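Side-chain contacts in penicillin-binding protein 2 (Pbp2) (Helicobacter pylori, PDB 5LP5), which probably cross-links cell-wall peptidoglycan as a penicillin-binding transpeptidase and forms a complex with MreC in the cell wall synthesis machinery: residues N249-I254 against D293-L298; A305-G310 against T559-H564. All coordinates share one frame; numbering follows the deposited sequence.

Contact 1: residues N249-I254 against D293-L298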
# COMPACT_ATOMS: atom_id res chain seq x y z
N ASN A 249 15.46 0.89 -28.41
CA ASN A 249 15.97 -0.34 -29.05
C ASN A 249 17.43 -0.58 -28.70
O ASN A 249 18.14 -1.20 -29.46
CB ASN A 249 15.83 -0.23 -30.57
CG ASN A 249 14.45 -0.61 -31.06
OD1 ASN A 249 13.85 -1.55 -30.53
ND2 ASN A 249 13.94 0.11 -32.07
N LYS A 250 17.87 -0.08 -27.55
CA LYS A 250 19.29 -0.05 -27.20
C LYS A 250 19.53 -0.63 -25.82
O LYS A 250 18.68 -0.56 -24.94
CB LYS A 250 19.79 1.41 -27.23
CG LYS A 250 19.33 2.22 -28.43
CD LYS A 250 20.00 3.58 -28.53
CE LYS A 250 19.72 4.23 -29.88
NZ LYS A 250 20.58 3.71 -30.98
N ARG A 251 20.70 -1.23 -25.62
CA ARG A 251 21.13 -1.59 -24.26
C ARG A 251 22.23 -0.63 -23.83
O ARG A 251 22.98 -0.13 -24.66
CB ARG A 251 21.66 -3.02 -24.19
CG ARG A 251 20.62 -4.06 -24.54
CD ARG A 251 20.70 -4.39 -26.01
NE ARG A 251 19.39 -4.58 -26.59
CZ ARG A 251 19.12 -4.46 -27.89
NH1 ARG A 251 20.09 -4.15 -28.75
NH2 ARG A 251 17.90 -4.65 -28.34
N GLY A 252 22.31 -0.38 -22.53
CA GLY A 252 23.32 0.53 -22.00
C GLY A 252 22.82 1.21 -20.76
O GLY A 252 22.12 0.59 -19.96
N ALA A 253 23.20 2.47 -20.58
CA ALA A 253 22.87 3.20 -19.37
C ALA A 253 23.01 4.70 -19.57
O ALA A 253 23.86 5.15 -20.34
CB ALA A 253 23.75 2.76 -18.23
N ILE A 254 22.18 5.46 -18.84
CA ILE A 254 22.19 6.92 -18.94
C ILE A 254 21.95 7.63 -17.60
O ILE A 254 21.15 7.20 -16.78
CB ILE A 254 21.18 7.41 -19.98
CG1 ILE A 254 21.25 8.93 -20.09
CG2 ILE A 254 19.77 6.96 -19.64
CD1 ILE A 254 20.60 9.43 -21.36
N ASP A 293 16.70 -14.07 -21.19
CA ASP A 293 16.90 -12.91 -22.06
C ASP A 293 18.41 -12.69 -22.11
O ASP A 293 19.06 -12.47 -21.09
CB ASP A 293 16.17 -11.66 -21.54
CG ASP A 293 16.27 -10.47 -22.49
OD1 ASP A 293 17.10 -10.49 -23.41
OD2 ASP A 293 15.50 -9.50 -22.30
N ILE A 294 18.97 -12.79 -23.31
CA ILE A 294 20.40 -12.66 -23.48
C ILE A 294 20.90 -11.25 -23.13
O ILE A 294 22.05 -11.10 -22.74
CB ILE A 294 20.85 -13.08 -24.91
CG1 ILE A 294 22.37 -12.95 -25.09
CG2 ILE A 294 20.16 -12.25 -25.99
CD1 ILE A 294 23.17 -13.54 -23.95
N TYR A 295 20.04 -10.23 -23.25
CA TYR A 295 20.48 -8.87 -22.98
C TYR A 295 20.55 -8.58 -21.50
O TYR A 295 20.89 -7.47 -21.10
CB TYR A 295 19.56 -7.87 -23.64
CG TYR A 295 19.52 -7.96 -25.12
CD1 TYR A 295 20.67 -7.92 -25.89
CD2 TYR A 295 18.30 -8.04 -25.78
CE1 TYR A 295 20.60 -7.98 -27.28
CE2 TYR A 295 18.22 -8.10 -27.16
CZ TYR A 295 19.36 -8.07 -27.91
OH TYR A 295 19.26 -8.12 -29.27
N ASN A 296 20.19 -9.56 -20.68
CA ASN A 296 20.48 -9.51 -19.24
C ASN A 296 19.77 -8.33 -18.54
O ASN A 296 20.39 -7.32 -18.20
CB ASN A 296 22.00 -9.46 -19.06
CG ASN A 296 22.44 -9.73 -17.66
OD1 ASN A 296 21.65 -10.11 -16.79
ND2 ASN A 296 23.72 -9.53 -17.41
N PRO A 297 18.45 -8.44 -18.34
CA PRO A 297 17.63 -7.39 -17.76
C PRO A 297 17.91 -7.12 -16.28
O PRO A 297 17.70 -6.00 -15.81
CB PRO A 297 16.20 -7.92 -17.90
CG PRO A 297 16.28 -8.98 -18.93
CD PRO A 297 17.63 -9.60 -18.73
N LEU A 298 18.38 -8.14 -15.57
CA LEU A 298 18.59 -8.00 -14.14
C LEU A 298 19.85 -7.21 -13.84
O LEU A 298 20.11 -6.88 -12.69
CB LEU A 298 18.69 -9.35 -13.48
CG LEU A 298 17.41 -10.16 -13.52
CD1 LEU A 298 17.71 -11.52 -12.92
CD2 LEU A 298 16.24 -9.49 -12.78
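The guanidinium of R251 lies almost flat on the ring of Y295, their planes 13° apart and their centres 3.8 Å from each other. It is a stacked cation-pi pair, with R251 CZ 19° off the ring normal and closest to Y295 CZ at 3.6 Å, while R251 NE stands over the middle of the ring. The contact continues back along the aliphatic part of the arginine: R251 CD makes a CH-pi contact with the same face, 3.5 Å from Y295 CD1, so methylene and charged group share one side of the tyrosine. The arginine chain can follow the ring because it bends at CB-CG (chi2 93°) and again one bond further on. The far face of the ring is met by the CG2 methyl of I294, and the far face of the guanidinium by the backbone carbon of N249, offset toward its rim.

No hydrogen bond joins the two segments; NH1 of R251 is hydrogen-bonded to the hydroxyl of Y537. Behind Y295, its own backbone is held in a tight turn. D293 OD1 accepts from Y295 N at 3.0 Å, forming an Asx turn, and N296 N bonds to D293 O in the type I beta turn that spans D293 to N296. R301 then takes the carbonyl oxygens of Y295 and N296, tying the turn to the chain that follows. On the other side, the backbone of R251 pairs with E563, while P271 packs against both R251 and Y295. The arrangement is thus a partly exposed arginine-tyrosine stack between a loop beta turn and the chain at the start of strand 252-258, in the central antiparallel sheet of the penicillin-binding transpeptidase fold.

Contact 2: residues A305-G310 against T559-H564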
# COMPACT_ATOMS: atom_id res chain seq x y z
N ALA A 305 28.19 -2.87 -13.39
CA ALA A 305 28.68 -3.30 -14.70
C ALA A 305 29.90 -2.49 -15.02
O ALA A 305 29.95 -1.27 -14.76
CB ALA A 305 27.64 -3.10 -15.78
N LEU A 306 30.90 -3.18 -15.58
CA LEU A 306 32.21 -2.60 -15.86
C LEU A 306 32.48 -2.56 -17.38
O LEU A 306 32.22 -3.52 -18.10
CB LEU A 306 33.30 -3.38 -15.12
CG LEU A 306 33.41 -3.21 -13.59
CD1 LEU A 306 34.30 -4.25 -12.93
CD2 LEU A 306 33.89 -1.80 -13.23
N TYR A 307 32.99 -1.43 -17.86
CA TYR A 307 33.33 -1.27 -19.27
C TYR A 307 34.65 -0.50 -19.36
O TYR A 307 34.97 0.28 -18.47
CB TYR A 307 32.26 -0.46 -20.00
CG TYR A 307 30.82 -0.94 -19.90
CD1 TYR A 307 29.98 -0.47 -18.91
CD2 TYR A 307 30.30 -1.80 -20.83
CE1 TYR A 307 28.67 -0.88 -18.83
CE2 TYR A 307 28.98 -2.21 -20.78
CZ TYR A 307 28.16 -1.74 -19.78
OH TYR A 307 26.84 -2.13 -19.71
N PRO A 308 35.43 -0.72 -20.44
CA PRO A 308 36.61 0.12 -20.66
C PRO A 308 36.17 1.55 -20.96
O PRO A 308 35.31 1.75 -21.81
CB PRO A 308 37.30 -0.51 -21.89
CG PRO A 308 36.67 -1.84 -22.07
CD PRO A 308 35.29 -1.76 -21.47
N PRO A 309 36.74 2.54 -20.26
CA PRO A 309 36.25 3.90 -20.47
C PRO A 309 36.52 4.46 -21.87
O PRO A 309 35.73 5.27 -22.37
CB PRO A 309 36.98 4.71 -19.39
CG PRO A 309 38.18 3.94 -19.07
CD PRO A 309 37.83 2.49 -19.28
N GLY A 310 37.61 4.02 -22.50
CA GLY A 310 38.06 4.57 -23.76
C GLY A 310 38.57 5.99 -23.61
O GLY A 310 39.07 6.39 -22.54
N THR A 559 25.87 11.45 -18.75
CA THR A 559 26.80 10.41 -19.14
C THR A 559 26.00 9.28 -19.77
O THR A 559 25.05 8.75 -19.18
CB THR A 559 27.59 9.87 -17.94
OG1 THR A 559 28.50 10.87 -17.44
CG2 THR A 559 28.41 8.64 -18.33
N ILE A 560 26.38 8.91 -20.99
CA ILE A 560 25.60 7.95 -21.79
C ILE A 560 26.50 6.85 -22.30
O ILE A 560 27.61 7.12 -22.73
CB ILE A 560 24.91 8.63 -23.00
CG1 ILE A 560 23.93 9.69 -22.51
CG2 ILE A 560 24.17 7.61 -23.85
CD1 ILE A 560 23.45 10.64 -23.58
N LEU A 561 26.00 5.62 -22.24
CA LEU A 561 26.74 4.46 -22.70
C LEU A 561 25.83 3.47 -23.44
O LEU A 561 24.93 2.89 -22.83
CB LEU A 561 27.37 3.76 -21.51
CG LEU A 561 27.91 2.37 -21.86
CD1 LEU A 561 29.29 2.43 -22.48
CD2 LEU A 561 27.94 1.55 -20.60
N VAL A 562 26.07 3.27 -24.74
CA VAL A 562 25.27 2.31 -25.51
C VAL A 562 26.08 1.07 -25.84
O VAL A 562 27.06 1.13 -26.58
CB VAL A 562 24.70 2.90 -26.82
CG1 VAL A 562 23.96 1.84 -27.61
CG2 VAL A 562 23.76 4.05 -26.52
N GLU A 563 25.66 -0.07 -25.30
CA GLU A 563 26.35 -1.32 -25.57
C GLU A 563 26.35 -1.59 -27.07
O GLU A 563 25.30 -1.54 -27.71
CB GLU A 563 25.73 -2.48 -24.79
CG GLU A 563 26.15 -2.50 -23.32
CD GLU A 563 25.62 -3.69 -22.57
OE1 GLU A 563 25.06 -4.60 -23.20
OE2 GLU A 563 25.75 -3.74 -21.34
N HIS A 564 27.54 -1.85 -27.60
CA HIS A 564 27.73 -2.14 -29.01
C HIS A 564 27.31 -0.95 -29.88
O HIS A 564 26.96 -1.11 -31.05
CB HIS A 564 26.99 -3.43 -29.37
CG HIS A 564 27.43 -4.60 -28.53
ND1 HIS A 564 28.76 -4.99 -28.42
CD2 HIS A 564 26.73 -5.47 -27.76
CE1 HIS A 564 28.84 -6.05 -27.63
NE2 HIS A 564 27.63 -6.36 -27.22
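Y307 reaches from its loop toward segment 559-564, with L561 against its ring face and E563 at its hydroxyl. These two side chains therefore touch different parts of one phenol. CD2 is the branch of L561 that faces the ring, offset toward the rim on the CD1-CE1 side, as in a CH-pi contact. The modelled closeness there is doubtful, and only the face-on placement is informative. In L561, chi1 (168°) carries CG toward the tyrosine and chi2 (83°) turns CD2 over the ring.

E563 comes in from the edge. Its chain runs extended beyond CG and crosses the tyrosine at about a right angle, leaving OE2 near the ring plane while the carboxylate is turned 58° from that plane. The hydroxyl is the donor of a hydrogen bond to this oxygen, with Y307 OH 2.5 Å from E563 OE2, and the bond uses the anti lone pair, the one facing away from OE1. E563 CG also rests beside the ring, 3.8 Å from Y307 CE2.

Other residues surround the pair. H542 meets the tyrosine edge-to-face and also touches E563, and Y307 shares backbone hydrogen bonding with A439. W544 takes the carbonyl oxygen of P308 and packs on L561. G310 ends the segment just before an SxxK-type motif, which in this family usually carries the nucleophilic serine, so the contact ties the approach to that motif to the central sheet.

The acceptor oxygen does double duty, because OE2 also forms a salt bridge with NE of R301. With a phenol and a guanidinium both directed at one carboxylate oxygen, E563 would be expected to stay ionised, its charge probably stabilised by the hydroxyl and the guanidinium, which share OE2.

Contact 1 is a surface contact and contact 2 a buried one, yet both join parts of the loop between helices 284-291 and 314-324 to neighbouring parts of one antiparallel sheet. The strands concerned, 252-258 and 556-562, are adjacent in it, and a probable hydrogen bond of 2.9 Å from A253 N to L561 O illustrates their pairing. The chemistry follows the setting: a cation stacked on a pi face at the surface, apolar packing combined with charge-assisted bonding inside. R301 connects the two, reaching carbonyls in 293-298 as well as the carboxylate of contact 2.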